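Glycosyl hydrolases family 2, sugar binding domain protein (Bacteroides uniformis str. 3978 T3 ii, PDB 6D1P) is a gut-bacterial beta-glucuronidase of glycoside hydrolase family 2 that probably hydrolyses the O-glycosidic bond of beta-glucuronides. Local coordinates at residues A[181-186]-A[579-584]; A[329-334]-A[364-369]; A[344-349]-A[370-375]. All coordinates share one frame; numbering follows the deposited sequence.

Interaction 1 (A[181-186]-A[579-584]). With NA (sodium ion), chain C.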
loop_
_atom_site.group_PDB
_atom_site.type_symbol
_atom_site.label_atom_id
_atom_site.label_comp_id
_atom_site.label_asym_id
_atom_site.label_seq_id
_atom_site.Cartn_x
_atom_site.Cartn_y
_atom_site.Cartn_z
ATOM N N MET A 181 1.197 -17.391 10.753
ATOM C CA MET A 181 2.201 -18.382 10.404
ATOM C C MET A 181 1.699 -19.386 9.366
ATOM O O MET A 181 2.501 -20.178 8.863
ATOM C CB MET A 181 2.671 -19.090 11.670
ATOM C CG MET A 181 3.193 -18.121 12.733
ATOM S SD MET A 181 3.869 -18.940 14.184
ATOM C CE MET A 181 5.363 -19.644 13.477
ATOM N N SER A 182 0.408 -19.346 9.018
ATOM C CA SER A 182 -0.168 -20.266 8.047
ATOM C C SER A 182 0.474 -20.100 6.678
ATOM O O SER A 182 0.896 -19.004 6.291
ATOM C CB SER A 182 -1.674 -20.042 7.924
ATOM O OG SER A 182 -2.344 -20.418 9.116
ATOM N N ASP A 183 0.505 -21.206 5.931
ATOM C CA ASP A 183 1.044 -21.257 4.572
ATOM C C ASP A 183 -0.001 -20.881 3.508
ATOM O O ASP A 183 -0.108 -21.508 2.444
ATOM C CB ASP A 183 1.630 -22.645 4.343
ATOM C CG ASP A 183 2.435 -22.754 3.054
ATOM O OD1 ASP A 183 3.195 -21.824 2.715
ATOM O OD2 ASP A 183 2.322 -23.819 2.392
ATOM N N PHE A 184 -0.800 -19.853 3.781
ATOM C CA PHE A 184 -1.718 -19.275 2.803
ATOM C C PHE A 184 -1.965 -17.828 3.204
ATOM O O PHE A 184 -1.636 -17.413 4.321
ATOM C CB PHE A 184 -3.027 -20.084 2.709
ATOM C CG PHE A 184 -3.813 -20.146 3.997
ATOM C CD1 PHE A 184 -3.538 -21.123 4.958
ATOM C CD2 PHE A 184 -4.849 -19.263 4.235
ATOM C CE1 PHE A 184 -4.276 -21.204 6.149
ATOM C CE2 PHE A 184 -5.595 -19.326 5.427
ATOM C CZ PHE A 184 -5.300 -20.309 6.384
ATOM N N ASN A 185 -2.517 -17.041 2.273
ATOM C CA ASN A 185 -2.817 -15.639 2.582
ATOM C C ASN A 185 -4.105 -15.559 3.384
ATOM O O ASN A 185 -5.052 -16.305 3.117
ATOM C CB ASN A 185 -2.969 -14.785 1.324
ATOM C CG ASN A 185 -1.714 -14.758 0.465
ATOM O OD1 ASN A 185 -1.680 -15.349 -0.626
ATOM N ND2 ASN A 185 -0.692 -14.047 0.929
ATOM N N LEU A 186 -4.121 -14.670 4.387
ATOM C CA LEU A 186 -5.350 -14.235 5.054
ATOM C C LEU A 186 -5.898 -13.092 4.211
ATOM O O LEU A 186 -5.613 -11.912 4.454
ATOM C CB LEU A 186 -5.100 -13.803 6.494
ATOM C CG LEU A 186 -5.035 -14.845 7.628
ATOM C CD1 LEU A 186 -4.048 -15.973 7.341
ATOM C CD2 LEU A 186 -4.693 -14.173 8.976
ATOM N N LYS A 579 -4.051 -27.441 -6.882
ATOM C CA LYS A 579 -3.683 -26.283 -7.687
ATOM C C LYS A 579 -2.664 -25.411 -6.962
ATOM O O LYS A 579 -2.816 -25.130 -5.769
ATOM C CB LYS A 579 -4.938 -25.462 -8.020
ATOM C CG LYS A 579 -4.734 -24.382 -9.068
ATOM C CD LYS A 579 -6.080 -23.833 -9.556
ATOM C CE LYS A 579 -6.733 -22.970 -8.463
ATOM N NZ LYS A 579 -8.195 -23.000 -8.665
ATOM N N ASP A 580 -1.621 -24.999 -7.689
ATOM C CA ASP A 580 -0.703 -23.973 -7.210
ATOM C C ASP A 580 -1.487 -22.809 -6.633
ATOM O O ASP A 580 -2.452 -22.341 -7.240
ATOM C CB ASP A 580 0.180 -23.473 -8.357
ATOM C CG ASP A 580 1.233 -24.470 -8.772
ATOM O OD1 ASP A 580 1.249 -25.580 -8.200
ATOM O OD2 ASP A 580 2.051 -24.137 -9.679
ATOM N N PHE A 581 -1.077 -22.337 -5.462
ATOM C CA PHE A 581 -1.793 -21.254 -4.809
ATOM C C PHE A 581 -0.790 -20.329 -4.141
ATOM O O PHE A 581 0.356 -20.706 -3.877
ATOM C CB PHE A 581 -2.798 -21.793 -3.788
ATOM C CG PHE A 581 -2.144 -22.387 -2.582
ATOM C CD1 PHE A 581 -1.750 -23.716 -2.583
ATOM C CD2 PHE A 581 -1.885 -21.601 -1.448
ATOM C CE1 PHE A 581 -1.129 -24.268 -1.478
ATOM C CE2 PHE A 581 -1.264 -22.143 -0.350
ATOM C CZ PHE A 581 -0.892 -23.489 -0.350
ATOM N N SER A 582 -1.225 -19.102 -3.884
ATOM C CA SER A 582 -0.325 -18.112 -3.310
ATOM C C SER A 582 -0.159 -18.314 -1.806
ATOM O O SER A 582 -1.123 -18.593 -1.082
ATOM C CB SER A 582 -0.844 -16.705 -3.557
ATOM O OG SER A 582 -0.002 -15.743 -2.919
ATOM N N THR A 583 1.076 -18.148 -1.335
ATOM C CA THR A 583 1.361 -18.193 0.073
ATOM C C THR A 583 2.335 -17.078 0.411
ATOM O O THR A 583 3.273 -16.822 -0.360
ATOM C CB THR A 583 1.960 -19.535 0.497
ATOM O OG1 THR A 583 2.438 -19.415 1.839
ATOM C CG2 THR A 583 3.105 -19.919 -0.418
ATOM N N PRO A 584 2.146 -16.401 1.548
ATOM C CA PRO A 584 3.045 -15.291 1.888
ATOM C C PRO A 584 4.398 -15.768 2.355
ATOM O O PRO A 584 5.319 -14.948 2.465
ATOM C CB PRO A 584 2.297 -14.555 3.014
ATOM C CG PRO A 584 1.470 -15.636 3.662
ATOM C CD PRO A 584 1.111 -16.615 2.574
HETATM NA NA NA C . -4.959 -21.903 -6.462
HETATM O O HOH W 1 -3.558 -17.869 -0.279
HETATM O O HOH W 2 -6.151 -23.841 -4.811
#
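Asn185, Pro584 and Asp183 bury the most surface where 181-186 meets 579-584. The Asn185 side chain slides past the Pro584 ring in the opposite direction, so that Asn185 CG lies 4.0 Å from Pro584 CD. Pro584 CD also lies 3.4 Å from Phe184 O. Water 1 accepts from Asn185 N and donates to Ser582 O at 2.7 Å, joining the two backbones. Asp183 has CG anti to its backbone N (chi1 -170°), so its carboxylate swings across to Thr583, whose OG1 donates to Asp183 OD1 at 2.7 Å, from above the carboxylate plane, 49° out of it. Asp183 OD2 is held by Asn595, the residue paired with Phe581 in the short hairpin of strands 581-582 and 594-595. The contact is a domain junction of the family 2 fold: a loop of the sugar-binding domain lies against a loop and strand of the TIM barrel domain. Phe581, with CG in the crowded position between N and the carbonyl carbon, turns an edge to the loop, Phe581 CE2 lying 3.1 Å from Asp183 O in the ring plane. One residue earlier, Asp580 O binds a sodium ion at 2.7 Å, with water 2 and Asp333.

Interaction 2 (A[329-334]-A[364-369]). With NA (sodium ion), chain C.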
loop_
_atom_site.group_PDB
_atom_site.type_symbol
_atom_site.label_atom_id
_atom_site.label_comp_id
_atom_site.label_asym_id
_atom_site.label_seq_id
_atom_site.Cartn_x
_atom_site.Cartn_y
_atom_site.Cartn_z
ATOM N N HIS A 329 -6.788 -31.447 -2.020
ATOM C CA HIS A 329 -7.239 -30.221 -1.376
ATOM C C HIS A 329 -7.364 -29.121 -2.423
ATOM O O HIS A 329 -6.813 -29.218 -3.529
ATOM C CB HIS A 329 -6.281 -29.681 -0.296
ATOM C CG HIS A 329 -5.888 -30.652 0.770
ATOM N ND1 HIS A 329 -5.043 -31.715 0.535
ATOM C CD2 HIS A 329 -6.133 -30.653 2.100
ATOM C CE1 HIS A 329 -4.823 -32.357 1.667
ATOM N NE2 HIS A 329 -5.471 -31.731 2.633
ATOM N N ARG A 330 -8.058 -28.053 -2.037
ATOM C CA ARG A 330 -8.081 -26.809 -2.798
ATOM C C ARG A 330 -8.097 -25.651 -1.812
ATOM O O ARG A 330 -8.636 -25.769 -0.707
ATOM C CB ARG A 330 -9.305 -26.716 -3.732
ATOM C CG ARG A 330 -10.606 -26.456 -2.988
ATOM C CD ARG A 330 -11.819 -26.314 -3.906
ATOM N NE ARG A 330 -11.712 -25.192 -4.840
ATOM C CZ ARG A 330 -12.014 -23.933 -4.540
ATOM N NH1 ARG A 330 -12.437 -23.616 -3.327
ATOM N NH2 ARG A 330 -11.900 -22.987 -5.460
ATOM N N HIS A 331 -7.469 -24.545 -2.203
ATOM C CA HIS A 331 -7.543 -23.295 -1.460
ATOM C C HIS A 331 -8.528 -22.376 -2.158
ATOM O O HIS A 331 -8.840 -22.557 -3.340
ATOM C CB HIS A 331 -6.172 -22.614 -1.376
ATOM C CG HIS A 331 -5.442 -22.858 -0.090
ATOM N ND1 HIS A 331 -5.950 -22.494 1.141
ATOM C CD2 HIS A 331 -4.228 -23.413 0.154
ATOM C CE1 HIS A 331 -5.093 -22.831 2.087
ATOM N NE2 HIS A 331 -4.038 -23.386 1.517
ATOM N N GLU A 332 -9.037 -21.387 -1.431
ATOM C CA GLU A 332 -9.865 -20.368 -2.077
ATOM C C GLU A 332 -8.928 -19.275 -2.588
ATOM O O GLU A 332 -8.711 -18.231 -1.964
ATOM C CB GLU A 332 -10.953 -19.866 -1.135
ATOM C CG GLU A 332 -12.157 -20.833 -1.132
ATOM C CD GLU A 332 -13.383 -20.286 -0.429
ATOM O OE1 GLU A 332 -13.253 -19.262 0.298
ATOM O OE2 GLU A 332 -14.472 -20.884 -0.603
ATOM N N ASP A 333 -8.362 -19.557 -3.761
ATOM C CA ASP A 333 -7.237 -18.852 -4.350
ATOM C C ASP A 333 -7.234 -19.177 -5.840
ATOM O O ASP A 333 -7.444 -20.336 -6.221
ATOM C CB ASP A 333 -5.920 -19.304 -3.689
ATOM C CG ASP A 333 -4.681 -18.691 -4.336
ATOM O OD1 ASP A 333 -4.182 -17.667 -3.836
ATOM O OD2 ASP A 333 -4.178 -19.239 -5.338
ATOM N N HIS A 334 -7.023 -18.158 -6.673
ATOM C CA HIS A 334 -6.923 -18.376 -8.108
ATOM C C HIS A 334 -6.209 -17.189 -8.743
ATOM O O HIS A 334 -6.238 -16.073 -8.213
ATOM C CB HIS A 334 -8.295 -18.571 -8.757
ATOM C CG HIS A 334 -8.217 -19.139 -10.138
ATOM N ND1 HIS A 334 -8.357 -20.488 -10.395
ATOM C CD2 HIS A 334 -7.962 -18.551 -11.334
ATOM C CE1 HIS A 334 -8.222 -20.701 -11.692
ATOM N NE2 HIS A 334 -7.978 -19.544 -12.284
ATOM N N GLY A 364 -9.048 -26.934 2.154
ATOM C CA GLY A 364 -8.093 -26.042 2.765
ATOM C C GLY A 364 -8.227 -26.079 4.275
ATOM O O GLY A 364 -8.613 -27.095 4.869
ATOM N N HIS A 365 -7.962 -24.933 4.908
ATOM C CA HIS A 365 -7.944 -24.842 6.357
ATOM C C HIS A 365 -9.073 -23.968 6.888
ATOM O O HIS A 365 -8.932 -23.325 7.931
ATOM C CB HIS A 365 -6.584 -24.327 6.835
ATOM C CG HIS A 365 -5.437 -25.183 6.405
ATOM N ND1 HIS A 365 -5.416 -26.552 6.596
ATOM C CD2 HIS A 365 -4.278 -24.874 5.776
ATOM C CE1 HIS A 365 -4.283 -27.044 6.124
ATOM N NE2 HIS A 365 -3.578 -26.046 5.618
ATOM N N TYR A 366 -10.207 -23.949 6.199
ATOM C CA TYR A 366 -11.304 -23.083 6.614
ATOM C C TYR A 366 -12.568 -23.527 5.884
ATOM O O TYR A 366 -12.509 -24.210 4.854
ATOM C CB TYR A 366 -10.983 -21.606 6.320
ATOM C CG TYR A 366 -10.253 -21.453 5.006
ATOM C CD1 TYR A 366 -10.945 -21.474 3.798
ATOM C CD2 TYR A 366 -8.864 -21.337 4.968
ATOM C CE1 TYR A 366 -10.273 -21.346 2.580
ATOM C CE2 TYR A 366 -8.173 -21.208 3.756
ATOM C CZ TYR A 366 -8.890 -21.225 2.566
ATOM O OH TYR A 366 -8.224 -21.121 1.377
ATOM N N GLN A 367 -13.710 -23.156 6.453
ATOM C CA GLN A 367 -14.971 -23.230 5.731
ATOM C C GLN A 367 -14.861 -22.521 4.385
ATOM O O GLN A 367 -14.363 -21.391 4.300
ATOM C CB GLN A 367 -16.079 -22.594 6.573
ATOM C CG GLN A 367 -17.419 -22.482 5.870
ATOM C CD GLN A 367 -18.524 -21.986 6.790
ATOM O OE1 GLN A 367 -18.347 -21.880 8.017
ATOM N NE2 GLN A 367 -19.678 -21.674 6.199
ATOM N N GLN A 368 -15.330 -23.178 3.330
ATOM C CA GLN A 368 -15.266 -22.608 1.991
ATOM C C GLN A 368 -16.672 -22.308 1.491
ATOM O O GLN A 368 -17.662 -22.687 2.120
ATOM C CB GLN A 368 -14.502 -23.539 1.035
ATOM C CG GLN A 368 -13.058 -23.714 1.468
ATOM C CD GLN A 368 -12.124 -24.203 0.393
ATOM O OE1 GLN A 368 -12.537 -24.565 -0.709
ATOM N NE2 GLN A 368 -10.838 -24.211 0.708
ATOM N N SER A 369 -16.741 -21.570 0.373
ATOM C CA SER A 369 -18.008 -21.153 -0.236
ATOM C C SER A 369 -19.018 -22.294 -0.342
ATOM O O SER A 369 -18.680 -23.402 -0.756
ATOM C CB SER A 369 -17.747 -20.594 -1.639
ATOM O OG SER A 369 -18.950 -20.484 -2.376
HETATM NA NA NA C . -4.959 -21.903 -6.462
HETATM O O HOH W 2 -6.151 -23.841 -4.811
HETATM O O HOH W 3 -6.359 -19.098 0.017
#
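Three partners grip the phenol oxygen of Tyr366. Glu332 N donates to Tyr366 OH almost straight (171°), at 2.9 Å. His331 ND1 and Tyr366 OH are hydrogen-bonded across 2.7 Å, and either could be the donor; water 3 is the third partner, itself weakly linked to Glu332 O. The two rings meet rim to rim, and these bonds should hold the oxygen in place and orient its hydroxyl. Glu332 is the centre of an inverse gamma turn. Its chain runs extended past Gln368 in the opposite direction, and Glu332 OE2 accepts from Ser369 N on its syn lone pair, at 2.6 Å and nearly linear. Ser369 is the N-cap of helix 370-379, so the helix start would probably stabilise the negative charge, while OE1 is paired with Arg192. These are the loops that follow the adjacent parallel strands 321-329 and 360-362 of the TIM barrel, on the side where glycosidases of this fold carry their active site. Gln368 grips Arg330 twice: NE2 donates to Arg330 O at 3.0 Å, and Arg330 NH1 donates to Gln368 OE1 at 2.8 Å. The amide stands nearly upright to the guanidinium, their planes 82° apart, and the acceptor oxygen lies at the guanidinium edge. Gly364 passes close to Arg330 with a positive phi, leaving little room there for a side chain. His365 packs obliquely against His331, completing an aromatic cluster with Tyr366; its ND1 is hydrogen-bonded to Glu386, and its NE2 to a glycerol probably from the crystallisation liquor. Further along the same loop, Asp333 binds the sodium ion through both O and OD2, the latter at 3.0 Å, while water 2, another sodium ligand, accepts from His331 N.

Interaction 3 (A[344-349]-A[370-375])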
loop_
_atom_site.group_PDB
_atom_site.type_symbol
_atom_site.label_atom_id
_atom_site.label_comp_id
_atom_site.label_asym_id
_atom_site.label_seq_id
_atom_site.Cartn_x
_atom_site.Cartn_y
_atom_site.Cartn_z
ATOM N N GLU A 344 -18.786 -19.402 -11.716
ATOM C CA GLU A 344 -18.331 -20.073 -12.927
ATOM C C GLU A 344 -16.922 -20.622 -12.755
ATOM O O GLU A 344 -16.629 -21.742 -13.190
ATOM C CB GLU A 344 -18.403 -19.114 -14.124
ATOM C CG GLU A 344 -18.444 -19.814 -15.498
ATOM C CD GLU A 344 -19.218 -21.158 -15.475
ATOM O OE1 GLU A 344 -18.597 -22.221 -15.769
ATOM O OE2 GLU A 344 -20.439 -21.158 -15.148
ATOM N N MET A 345 -16.033 -19.853 -12.125
ATOM C CA MET A 345 -14.686 -20.358 -11.891
ATOM C C MET A 345 -14.701 -21.613 -11.024
ATOM O O MET A 345 -13.943 -22.557 -11.270
ATOM C CB MET A 345 -13.828 -19.274 -11.253
ATOM C CG MET A 345 -13.429 -18.213 -12.245
ATOM S SD MET A 345 -12.803 -16.745 -11.432
ATOM C CE MET A 345 -11.203 -17.325 -10.884
ATOM N N MET A 346 -15.561 -21.641 -10.011
ATOM C CA MET A 346 -15.621 -22.799 -9.130
ATOM C C MET A 346 -16.160 -24.030 -9.858
ATOM O O MET A 346 -15.650 -25.140 -9.656
ATOM C CB MET A 346 -16.459 -22.470 -7.896
ATOM C CG MET A 346 -15.933 -21.280 -7.089
ATOM S SD MET A 346 -16.900 -21.042 -5.571
ATOM C CE MET A 346 -17.069 -19.246 -5.536
ATOM N N ARG A 347 -17.163 -23.854 -10.729
ATOM C CA ARG A 347 -17.655 -24.965 -11.555
ATOM C C ARG A 347 -16.537 -25.567 -12.385
ATOM O O ARG A 347 -16.330 -26.786 -12.391
ATOM C CB ARG A 347 -18.769 -24.496 -12.490
ATOM C CG ARG A 347 -20.123 -24.393 -11.862
ATOM C CD ARG A 347 -21.213 -24.708 -12.872
ATOM N NE ARG A 347 -22.353 -25.305 -12.182
ATOM C CZ ARG A 347 -22.549 -26.613 -12.038
ATOM N NH1 ARG A 347 -21.701 -27.496 -12.567
ATOM N NH2 ARG A 347 -23.617 -27.037 -11.381
ATOM N N THR A 348 -15.820 -24.719 -13.115
ATOM C CA THR A 348 -14.729 -25.191 -13.954
ATOM C C THR A 348 -13.729 -26.012 -13.149
ATOM O O THR A 348 -13.295 -27.085 -13.587
ATOM C CB THR A 348 -14.037 -23.993 -14.610
ATOM O OG1 THR A 348 -14.944 -23.369 -15.524
ATOM C CG2 THR A 348 -12.786 -24.442 -15.352
ATOM N N GLU A 349 -13.365 -25.522 -11.955
ATOM C CA GLU A 349 -12.301 -26.160 -11.182
ATOM C C GLU A 349 -12.775 -27.468 -10.568
ATOM O O GLU A 349 -12.075 -28.487 -10.634
ATOM C CB GLU A 349 -11.794 -25.207 -10.101
ATOM C CG GLU A 349 -10.883 -25.849 -9.056
ATOM C CD GLU A 349 -10.541 -24.874 -7.921
ATOM O OE1 GLU A 349 -11.024 -23.706 -7.991
ATOM O OE2 GLU A 349 -9.812 -25.265 -6.969
ATOM N N GLY A 370 -20.274 -21.990 0.000
ATOM C CA GLY A 370 -21.354 -22.944 -0.178
ATOM C C GLY A 370 -21.457 -23.473 -1.598
ATOM O O GLY A 370 -21.948 -24.588 -1.802
ATOM N N ILE A 371 -20.990 -22.696 -2.584
ATOM C CA ILE A 371 -20.973 -23.157 -3.969
ATOM C C ILE A 371 -20.103 -24.393 -4.104
ATOM O O ILE A 371 -20.412 -25.304 -4.883
ATOM C CB ILE A 371 -20.495 -22.028 -4.902
ATOM C CG1 ILE A 371 -21.389 -20.806 -4.722
ATOM C CG2 ILE A 371 -20.523 -22.479 -6.342
ATOM C CD1 ILE A 371 -20.847 -19.551 -5.341
ATOM N N ILE A 372 -19.004 -24.448 -3.350
ATOM C CA ILE A 372 -18.130 -25.616 -3.415
ATOM C C ILE A 372 -18.820 -26.834 -2.816
ATOM O O ILE A 372 -18.717 -27.948 -3.342
ATOM C CB ILE A 372 -16.802 -25.316 -2.704
ATOM C CG1 ILE A 372 -16.116 -24.085 -3.336
ATOM C CG2 ILE A 372 -15.923 -26.557 -2.693
ATOM C CD1 ILE A 372 -15.543 -24.342 -4.683
ATOM N N LEU A 373 -19.536 -26.635 -1.708
ATOM C CA LEU A 373 -20.250 -27.733 -1.065
ATOM C C LEU A 373 -21.320 -28.297 -1.991
ATOM O O LEU A 373 -21.418 -29.517 -2.177
ATOM C CB LEU A 373 -20.861 -27.246 0.252
ATOM C CG LEU A 373 -19.940 -27.120 1.472
ATOM C CD1 LEU A 373 -19.619 -28.513 1.961
ATOM C CD2 LEU A 373 -18.628 -26.321 1.218
ATOM N N ARG A 374 -22.129 -27.415 -2.591
ATOM C CA ARG A 374 -23.114 -27.872 -3.564
ATOM C C ARG A 374 -22.449 -28.637 -4.700
ATOM O O ARG A 374 -22.936 -29.695 -5.110
ATOM C CB ARG A 374 -23.911 -26.690 -4.105
ATOM C CG ARG A 374 -24.896 -26.125 -3.116
ATOM C CD ARG A 374 -25.332 -24.726 -3.519
ATOM N NE ARG A 374 -25.188 -23.823 -2.386
ATOM C CZ ARG A 374 -25.005 -22.511 -2.478
ATOM N NH1 ARG A 374 -24.942 -21.918 -3.672
ATOM N NH2 ARG A 374 -24.870 -21.802 -1.362
ATOM N N LEU A 375 -21.313 -28.142 -5.199
ATOM C CA LEU A 375 -20.614 -28.870 -6.257
ATOM C C LEU A 375 -20.134 -30.245 -5.789
ATOM O O LEU A 375 -20.144 -31.208 -6.567
ATOM C CB LEU A 375 -19.450 -28.031 -6.782
ATOM C CG LEU A 375 -19.878 -26.877 -7.705
ATOM C CD1 LEU A 375 -18.810 -25.757 -7.750
ATOM C CD2 LEU A 375 -20.207 -27.391 -9.113
#
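Helices 343-356 and 370-379, successive outer helices of the TIM barrel on either side of strand 360-362 in sequence, pack here through their N-terminal turns. Their axes within 344-349 and 370-375 come within 10.0 Å, crossing at -35°, and no hydrogen bond joins them. Met346 has the largest share of the contact. Its CG stands beside the backbone N, anti to the carbonyl carbon, and chi2 is extended (-175°), so the side chain reaches straight across to the other helix. Met346 CB meets two methyls, Ile372 CD1 at 3.8 Å and Leu375 CD1 at 4.0 Å. Next, CG passes the same Ile372 CD1. The sulphur touches both isoleucines, with Met346 SD 3.7 Å from Ile372 CD1 and 3.8 Å from Ile371 CB. The chain bends at chi3, and Met346 CE, the tip, ends 3.8 Å from Ile371 CD1. An alanine here would remove CG, the sulphur and its methyl and would probably leave both isoleucines poorly packed, loosening the start of the interface. One turn further along 370-375, Leu375 divides its two methyls. Leu375 CD1 rests on the backbone of the first helix, 3.7 Å from Met346 O. Arg347, whose NH2 is in a salt bridge with Glu378, lays its guanidinium alongside Leu375, so that Leu375 CD2 sits over one face, offset toward the rim, 3.8 Å from Arg347 NH1.

How the interactions relate
All three contacts are buried, yet their chemistry follows their place. Interaction 1 is a domain junction, with a sugar-binding-domain loop meeting the barrel through one direct hydrogen bond, a bridging water and packing on a proline. Interaction 2, nearest the centre of the chain, is a dense hydrogen-bond network between two barrel loops, and interaction 3, among the outer helices that follow those loops, is almost wholly apolar. Interactions 1 and 2 share the sodium ion, a probable hydrogen bond links Ser582 N to Asp333 OD1, and Phe581 packs on His331. Glu349, on the helix of interaction 3, ties all three together through salt bridges from its OE1 to Lys579 NZ (3.0 Å) and Arg330 NH2 (2.8 Å). Segment 364-369 runs directly into helix segment 370-375.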